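Local structure of mandelate racemase/muconate lactonizing enzyme (Roseovarius nubinhibens, 2QDD) at residues A[58-63]-A[242-247]; A[103-108]-A[267-272]. The protein is of unknown specific function but, as a magnesium-binding member of the mandelate racemase/muconate lactonizing enzyme family, probably abstracts a proton alpha to a substrate carboxylate. All coordinates share one frame; numbering follows the deposited sequence. Where two conformers were deposited one is given.

In the fold
Both contacts bring the N-terminal capping domain of an enolase-superfamily protein against its C-terminal barrel domain. Along the chain the capping-domain segments come first, 58-63 in the loop before helix 64-78 and 103-108 on helix 101-119. The barrel segments follow in the same order: 242-247 runs on from strand 240-242, and the neighbouring parallel strand 263-266 leads into 267-272. Y59 and K267 are hydrogen-bonded to each other across the two contacts. Contact 1 thus includes two metal ligands, while contact 2 is a wholly buried helical packing about 12 Å away, centre to centre; R270 and K267 of contact 2 pair with the ligand D243.

Contact 1: A[58-63]-A[242-247]; sequences SYLPAH and LDECLH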
ATOM      1  N   SER A  58      -8.929   9.234  35.559  1.00 30.60           N
ATOM      2  CA  SER A  58      -8.862  10.022  34.332  0.50 32.32           C
ATOM      3  C   SER A  58      -7.713   9.600  33.412  1.00 31.62           C
ATOM      4  O   SER A  58      -7.676   9.981  32.242  1.00 35.41           O
ATOM      5  CB  SER A  58      -8.793  11.520  34.656  0.50 31.79           C
ATOM      6  OG  SER A  58      -7.460  11.955  34.856  0.50 40.81           O
ATOM      7  N   TYR A  59      -6.787   8.805  33.942  1.00 30.62           N
ATOM      8  CA  TYR A  59      -5.575   8.417  33.219  1.00 26.77           C
ATOM      9  C   TYR A  59      -5.839   7.393  32.106  1.00 30.36           C
ATOM     10  O   TYR A  59      -5.393   7.574  30.972  1.00 30.80           O
ATOM     11  CB  TYR A  59      -4.517   7.898  34.203  1.00 26.84           C
ATOM     12  CG  TYR A  59      -3.224   7.451  33.563  1.00 27.63           C
ATOM     13  CD1 TYR A  59      -2.412   8.349  32.870  1.00 28.84           C
ATOM     14  CD2 TYR A  59      -2.807   6.130  33.661  1.00 26.78           C
ATOM     15  CE1 TYR A  59      -1.223   7.932  32.276  1.00 29.24           C
ATOM     16  CE2 TYR A  59      -1.625   5.700  33.070  1.00 31.45           C
ATOM     17  CZ  TYR A  59      -0.839   6.603  32.379  1.00 28.95           C
ATOM     18  OH  TYR A  59       0.335   6.170  31.800  1.00 36.87           O
ATOM     19  N   LEU A  60      -6.559   6.330  32.450  1.00 24.86           N
ATOM     20  CA  LEU A  60      -6.860   5.222  31.553  1.00 27.17           C
ATOM     21  C   LEU A  60      -8.335   4.840  31.763  1.00 29.60           C
ATOM     22  O   LEU A  60      -8.952   5.311  32.725  1.00 25.94           O
ATOM     23  CB  LEU A  60      -5.949   4.026  31.880  1.00 26.74           C
ATOM     24  CG  LEU A  60      -4.506   4.051  31.374  1.00 24.48           C
ATOM     25  CD1 LEU A  60      -3.748   2.864  31.918  1.00 23.32           C
ATOM     26  CD2 LEU A  60      -4.396   4.121  29.850  1.00 24.47           C
ATOM     27  N   PRO A  61      -8.917   4.007  30.864  1.00 31.50           N
ATOM     28  CA  PRO A  61     -10.238   3.418  31.144  1.00 29.49           C
ATOM     29  C   PRO A  61     -10.260   2.480  32.348  1.00 27.62           C
ATOM     30  O   PRO A  61     -10.323   1.255  32.189  1.00 32.21           O
ATOM     31  CB  PRO A  61     -10.564   2.648  29.857  1.00 29.97           C
ATOM     32  CG  PRO A  61      -9.687   3.237  28.826  1.00 34.54           C
ATOM     33  CD  PRO A  61      -8.434   3.610  29.530  1.00 26.20           C
ATOM     34  N   ALA A  62     -10.236   3.075  33.538  1.00 26.10           N
ATOM     35  CA  ALA A  62     -10.013   2.367  34.794  1.00 24.91           C
ATOM     36  C   ALA A  62     -10.379   3.280  35.959  1.00 22.96           C
ATOM     37  O   ALA A  62     -10.050   4.463  35.951  1.00 28.28           O
ATOM     38  CB  ALA A  62      -8.560   1.942  34.909  1.00 23.91           C
ATOM     39  N   HIS A  63     -11.059   2.716  36.952  1.00 24.10           N
ATOM     40  CA  HIS A  63     -11.368   3.402  38.205  1.00 23.11           C
ATOM     41  C   HIS A  63     -11.592   2.402  39.333  1.00 26.20           C
ATOM     42  O   HIS A  63     -12.102   1.297  39.102  1.00 31.12           O
ATOM     43  CB  HIS A  63     -12.564   4.364  38.066  1.00 26.47           C
ATOM     44  CG  HIS A  63     -13.858   3.710  37.679  1.00 30.95           C
ATOM     45  ND1 HIS A  63     -15.065   4.086  38.229  1.00 33.13           N
ATOM     46  CD2 HIS A  63     -14.143   2.728  36.789  1.00 27.52           C
ATOM     47  CE1 HIS A  63     -16.035   3.356  37.707  1.00 32.90           C
ATOM     48  NE2 HIS A  63     -15.503   2.528  36.827  1.00 30.59           N
ATOM     49  N   LEU A 242       5.548   4.124  22.643  1.00 25.14           N
ATOM     50  CA  LEU A 242       4.103   4.124  22.873  1.00 24.31           C
ATOM     51  C   LEU A 242       3.746   3.515  24.219  1.00 27.17           C
ATOM     52  O   LEU A 242       4.526   2.744  24.771  1.00 25.56           O
ATOM     53  CB  LEU A 242       3.373   3.387  21.755  1.00 21.72           C
ATOM     54  CG  LEU A 242       3.473   3.993  20.355  1.00 27.04           C
ATOM     55  CD1 LEU A 242       2.689   3.135  19.399  1.00 21.73           C
ATOM     56  CD2 LEU A 242       2.979   5.431  20.311  1.00 25.71           C
ATOM     57  N   ASP A 243       2.570   3.872  24.739  1.00 25.37           N
ATOM     58  CA  ASP A 243       2.155   3.508  26.098  1.00 25.57           C
ATOM     59  C   ASP A 243       0.629   3.423  26.193  1.00 24.05           C
ATOM     60  O   ASP A 243       0.057   2.345  26.050  1.00 23.54           O
ATOM     61  CB  ASP A 243       2.744   4.499  27.123  1.00 34.74           C
ATOM     62  CG  ASP A 243       2.447   4.115  28.586  1.00 38.99           C
ATOM     63  OD1 ASP A 243       2.008   2.976  28.862  1.00 43.87           O
ATOM     64  OD2 ASP A 243       2.666   4.970  29.471  1.00 46.13           O
ATOM     65  N   GLU A 244      -0.026   4.560  26.411  1.00 26.09           N
ATOM     66  CA  GLU A 244      -1.424   4.583  26.858  1.00 28.37           C
ATOM     67  C   GLU A 244      -2.450   4.161  25.804  1.00 31.23           C
ATOM     68  O   GLU A 244      -3.561   3.773  26.157  1.00 35.59           O
ATOM     69  CB  GLU A 244      -1.784   5.957  27.426  1.00 28.51           C
ATOM     70  CG  GLU A 244      -1.074   6.290  28.742  1.00 29.26           C
ATOM     71  CD  GLU A 244       0.224   7.063  28.541  1.00 38.36           C
ATOM     72  OE1 GLU A 244       0.693   7.163  27.388  1.00 39.26           O
ATOM     73  OE2 GLU A 244       0.780   7.575  29.536  1.00 47.72           O
ATOM     74  N   CYS A 245      -2.081   4.233  24.523  1.00 26.93           N
ATOM     75  CA  CYS A 245      -2.987   3.846  23.437  1.00 31.47           C
ATOM     76  C   CYS A 245      -3.067   2.335  23.215  1.00 28.69           C
ATOM     77  O   CYS A 245      -3.865   1.867  22.404  1.00 37.89           O
ATOM     78  CB  CYS A 245      -2.647   4.575  22.127  1.00 30.63           C
ATOM     79  SG  CYS A 245      -0.968   4.305  21.484  1.00 37.82           S
ATOM     80  N   LEU A 246      -2.246   1.579  23.940  1.00 25.92           N
ATOM     81  CA  LEU A 246      -2.100   0.147  23.704  1.00 31.85           C
ATOM     82  C   LEU A 246      -2.862  -0.684  24.738  1.00 32.53           C
ATOM     83  O   LEU A 246      -2.330  -1.033  25.788  1.00 39.95           O
ATOM     84  CB  LEU A 246      -0.620  -0.238  23.712  1.00 34.58           C
ATOM     85  CG  LEU A 246       0.338   0.459  22.750  1.00 34.16           C
ATOM     86  CD1 LEU A 246       1.735   0.329  23.307  1.00 36.05           C
ATOM     87  CD2 LEU A 246       0.251  -0.136  21.352  1.00 33.45           C
ATOM     88  N   HIS A 247      -4.109  -1.004  24.433  1.00 35.65           N
ATOM     89  CA  HIS A 247      -5.001  -1.596  25.423  1.00 39.42           C
ATOM     90  C   HIS A 247      -4.996  -3.121  25.375  1.00 40.07           C
ATOM     91  O   HIS A 247      -5.255  -3.778  26.386  1.00 44.12           O
ATOM     92  CB  HIS A 247      -6.422  -1.045  25.267  1.00 37.69           C
ATOM     93  CG  HIS A 247      -6.513   0.438  25.457  1.00 43.40           C
ATOM     94  ND1 HIS A 247      -6.402   1.038  26.693  1.00 42.47           N
ATOM     95  CD2 HIS A 247      -6.691   1.441  24.565  1.00 47.62           C
ATOM     96  CE1 HIS A 247      -6.510   2.347  26.554  1.00 46.35           C
ATOM     97  NE2 HIS A 247      -6.687   2.619  25.273  1.00 46.10           N
TER
HETATM   98  O   HOH W   1      -0.072   3.598  30.612  1.00 35.91           O
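In the enolase fold a capping-domain loop leans over the C-terminal ends of the barrel strands, and here the loop 58-63 meets the segment 242-247, whose D243 and E244 are Mg(2+) ligands although no metal is bound in this chain. The polar part centres on Y59. With CG anti to the backbone N (chi1 179°), its side chain reaches toward the acidic pair with the hydroxyl foremost, and OH donates to E244 OE2 at 2.7 Å. The donor comes from above the carboxylate plane, and ring and carboxylate stand 79° apart; OE2 lies at the ring's edge, near its plane. In E244, chi1 sets CG beside the ring, 3.7 Å from Y59 CZ, and a bend at chi2 (93°) swings the carboxylate to the hydroxyl. One water donates both to Y59 OH, at 2.9 Å, and to D243 OD1, at 2.8 Å. K267 also bonds to that hydroxyl and pairs with D243 OD2, while R270 makes a salt bridge to OD1; these cations probably help to keep the clustered carboxylates ionised, with E220 close to D243. A phenylalanine at Y59 removes the bond to E244 OE2 and one of the water's two acceptors, and so would probably loosen both carboxylate and water.

The apolar part is made by L60 and P61. L60 crosses E244 at about a right angle, its CD2 4.0 Å from E244 CB. P61, at the centre of an inverse gamma turn, and H247 reach toward each other tip to tip, and P61 CD stops 3.8 Å from CE1 of the H247 imidazole.

Contact 2: A[103-108]-A[267-272]; sequences VKSPID and KPNRVG
The short helix 268-271, which follows barrel strand 263-266, packs against helix 101-119 of the capping domain, a buried helix-to-helix junction between the two domains of the enolase fold. The backbones come nearest at S105 and G272, whose CA atoms are only 4.5 Å apart. G272 leaves the short helix with positive phi (104°), a backbone geometry at which a beta carbon would collide with the preceding carbonyl O. The bare glycine backbone lies against the helix instead, with S105 CA 3.9 Å from G272 C, and the G272 carbonyl O faces the CB atoms of K104 and D108.

S105 supplies the side-chain part of the packing. Its OG, anti to the backbone N (chi1 177°), is directed at the first turn of the short helix and lies 3.6 Å from P268 CB, while its CB approaches P268 O. That carbonyl accepts from G272 N at 2.7 Å, which closes the helical turn. K267 O, one residue earlier, accepts from both R270 N and V271 N.

The polar ends of K104 and D108 turn to other partners: K104 NZ pairs with D94, and D108 OD2 takes the N-H of L274 at the start of helix 274-287. At the P106 side of the junction, where the proline kinks helix 101-119, N269 extends with CG anti to its backbone N and brings ND2 within 3.9 Å of S105 CB. A single water links the two side chains, accepting from S105 OG at 2.7 Å and from N269 ND2 at 3.1 Å.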
ATOM      1  N   VAL A 103      -9.785  -4.638  35.900  1.00 27.32           N
ATOM      2  CA  VAL A 103     -10.415  -5.613  36.791  1.00 30.04           C
ATOM      3  C   VAL A 103      -9.625  -6.917  36.791  1.00 31.78           C
ATOM      4  O   VAL A 103      -9.444  -7.554  37.834  1.00 33.70           O
ATOM      5  CB  VAL A 103     -11.891  -5.878  36.378  1.00 30.28           C
ATOM      6  CG1 VAL A 103     -12.498  -7.019  37.189  1.00 22.97           C
ATOM      7  CG2 VAL A 103     -12.722  -4.610  36.540  1.00 23.86           C
ATOM      8  N   LYS A 104      -9.137  -7.289  35.611  1.00 32.95           N
ATOM      9  CA  LYS A 104      -8.584  -8.613  35.369  1.00 27.53           C
ATOM     10  C   LYS A 104      -7.175  -8.795  35.911  1.00 25.49           C
ATOM     11  O   LYS A 104      -6.783  -9.915  36.243  1.00 26.86           O
ATOM     12  CB  LYS A 104      -8.614  -8.925  33.877  1.00 25.64           C
ATOM     13  CG  LYS A 104      -9.941  -9.475  33.432  1.00 32.51           C
ATOM     14  CD  LYS A 104     -10.229  -9.095  32.018  1.00 32.10           C
ATOM     15  CE  LYS A 104     -11.580  -9.616  31.614  1.00 31.07           C
ATOM     16  NZ  LYS A 104     -11.829  -9.311  30.173  1.00 23.53           N
ATOM     17  N   SER A 105      -6.434  -7.689  35.998  1.00 24.84           N
ATOM     18  CA  SER A 105      -5.016  -7.707  36.367  0.50 25.47           C
ATOM     19  C   SER A 105      -4.716  -8.204  37.795  1.00 26.17           C
ATOM     20  O   SER A 105      -3.829  -9.030  37.970  1.00 31.65           O
ATOM     21  CB  SER A 105      -4.348  -6.351  36.073  0.50 22.77           C
ATOM     22  OG  SER A 105      -2.986  -6.323  36.477  0.50 21.08           O
ATOM     23  N   PRO A 106      -5.450  -7.698  38.829  1.00 26.98           N
ATOM     24  CA  PRO A 106      -5.173  -8.338  40.131  1.00 27.13           C
ATOM     25  C   PRO A 106      -5.603  -9.803  40.285  1.00 28.78           C
ATOM     26  O   PRO A 106      -4.976 -10.527  41.056  1.00 30.65           O
ATOM     27  CB  PRO A 106      -5.938  -7.459  41.128  1.00 30.99           C
ATOM     28  CG  PRO A 106      -7.012  -6.833  40.344  1.00 28.22           C
ATOM     29  CD  PRO A 106      -6.434  -6.604  38.984  1.00 24.94           C
ATOM     30  N   ILE A 107      -6.651 -10.230  39.571  1.00 27.92           N
ATOM     31  CA  ILE A 107      -7.067 -11.635  39.567  1.00 27.19           C
ATOM     32  C   ILE A 107      -6.001 -12.547  38.963  1.00 30.75           C
ATOM     33  O   ILE A 107      -5.673 -13.594  39.527  1.00 33.95           O
ATOM     34  CB  ILE A 107      -8.414 -11.855  38.842  1.00 25.99           C
ATOM     35  CG1 ILE A 107      -9.511 -10.989  39.469  1.00 29.84           C
ATOM     36  CG2 ILE A 107      -8.816 -13.339  38.884  1.00 26.49           C
ATOM     37  CD1 ILE A 107     -10.710 -10.747  38.586  1.00 26.81           C
ATOM     38  N   ASP A 108      -5.462 -12.130  37.821  1.00 30.47           N
ATOM     39  CA  ASP A 108      -4.382 -12.851  37.152  1.00 28.68           C
ATOM     40  C   ASP A 108      -3.092 -12.897  37.985  1.00 26.94           C
ATOM     41  O   ASP A 108      -2.437 -13.937  38.063  1.00 29.00           O
ATOM     42  CB  ASP A 108      -4.116 -12.232  35.781  1.00 26.05           C
ATOM     43  CG  ASP A 108      -3.057 -12.974  35.013  1.00 30.80           C
ATOM     44  OD1 ASP A 108      -3.363 -14.051  34.454  1.00 38.11           O
ATOM     45  OD2 ASP A 108      -1.913 -12.484  34.978  1.00 37.71           O
ATOM     46  N   LYS A 267       2.281  -2.292  30.906  1.00 28.83           N
ATOM     47  CA  LYS A 267       1.713  -2.092  32.230  1.00 26.59           C
ATOM     48  C   LYS A 267       0.551  -3.053  32.428  1.00 26.83           C
ATOM     49  O   LYS A 267      -0.460  -2.927  31.742  1.00 31.54           O
ATOM     50  CB  LYS A 267       1.245  -0.642  32.405  1.00 26.81           C
ATOM     51  CG  LYS A 267       2.366   0.377  32.323  1.00 24.95           C
ATOM     52  CD  LYS A 267       1.895   1.748  32.681  1.00 26.44           C
ATOM     53  CE  LYS A 267       2.864   2.774  32.145  1.00 30.76           C
ATOM     54  NZ  LYS A 267       2.373   4.147  32.434  1.00 38.51           N
ATOM     55  N   PRO A 268       0.694  -4.017  33.358  1.00 29.85           N
ATOM     56  CA  PRO A 268      -0.294  -5.073  33.609  1.00 29.53           C
ATOM     57  C   PRO A 268      -1.734  -4.579  33.819  1.00 28.18           C
ATOM     58  O   PRO A 268      -2.665  -5.192  33.298  1.00 29.10           O
ATOM     59  CB  PRO A 268       0.229  -5.750  34.880  1.00 30.19           C
ATOM     60  CG  PRO A 268       1.687  -5.518  34.850  1.00 31.80           C
ATOM     61  CD  PRO A 268       1.870  -4.159  34.240  1.00 30.38           C
ATOM     62  N   ASN A 269      -1.906  -3.476  34.551  1.00 27.97           N
ATOM     63  CA  ASN A 269      -3.232  -2.893  34.757  1.00 29.84           C
ATOM     64  C   ASN A 269      -3.876  -2.285  33.507  1.00 26.57           C
ATOM     65  O   ASN A 269      -5.094  -2.176  33.431  1.00 34.78           O
ATOM     66  CB  ASN A 269      -3.237  -1.895  35.922  1.00 29.18           C
ATOM     67  CG  ASN A 269      -4.619  -1.766  36.584  1.00 33.31           C
ATOM     68  OD1 ASN A 269      -5.345  -0.802  36.350  1.00 30.10           O
ATOM     69  ND2 ASN A 269      -4.983  -2.748  37.402  1.00 22.23           N
ATOM     70  N   ARG A 270      -3.060  -1.901  32.528  1.00 28.69           N
ATOM     71  CA  ARG A 270      -3.566  -1.520  31.207  1.00 22.17           C
ATOM     72  C   ARG A 270      -3.919  -2.725  30.321  1.00 24.32           C
ATOM     73  O   ARG A 270      -4.942  -2.711  29.629  1.00 21.95           O
ATOM     74  CB  ARG A 270      -2.593  -0.571  30.499  1.00 23.37           C
ATOM     75  CG  ARG A 270      -3.037  -0.125  29.107  1.00 18.98           C
ATOM     76  CD  ARG A 270      -2.204   1.026  28.520  1.00 22.71           C
ATOM     77  NE  ARG A 270      -0.775   1.000  28.859  1.00 28.65           N
ATOM     78  CZ  ARG A 270       0.142   0.203  28.308  1.00 27.90           C
ATOM     79  NH1 ARG A 270      -0.187  -0.683  27.381  1.00 26.85           N
ATOM     80  NH2 ARG A 270       1.409   0.298  28.693  1.00 27.41           N
ATOM     81  N   VAL A 271      -3.088  -3.766  30.351  1.00 24.01           N
ATOM     82  CA  VAL A 271      -3.226  -4.881  29.403  1.00 22.34           C
ATOM     83  C   VAL A 271      -3.968  -6.104  29.939  1.00 24.89           C
ATOM     84  O   VAL A 271      -4.332  -6.996  29.166  1.00 30.29           O
ATOM     85  CB  VAL A 271      -1.868  -5.293  28.760  1.00 23.56           C
ATOM     86  CG1 VAL A 271      -1.196  -4.084  28.113  1.00 18.24           C
ATOM     87  CG2 VAL A 271      -0.939  -5.945  29.787  1.00 21.62           C
ATOM     88  N   GLY A 272      -4.187  -6.154  31.253  1.00 26.08           N
ATOM     89  CA  GLY A 272      -5.036  -7.184  31.848  1.00 20.77           C
ATOM     90  C   GLY A 272      -4.318  -8.304  32.562  1.00 27.60           C
ATOM     91  O   GLY A 272      -4.841  -9.415  32.671  1.00 25.61           O
TER
HETATM   92  O   HOH W   2      -2.584  -4.410  38.290  1.00 25.31           O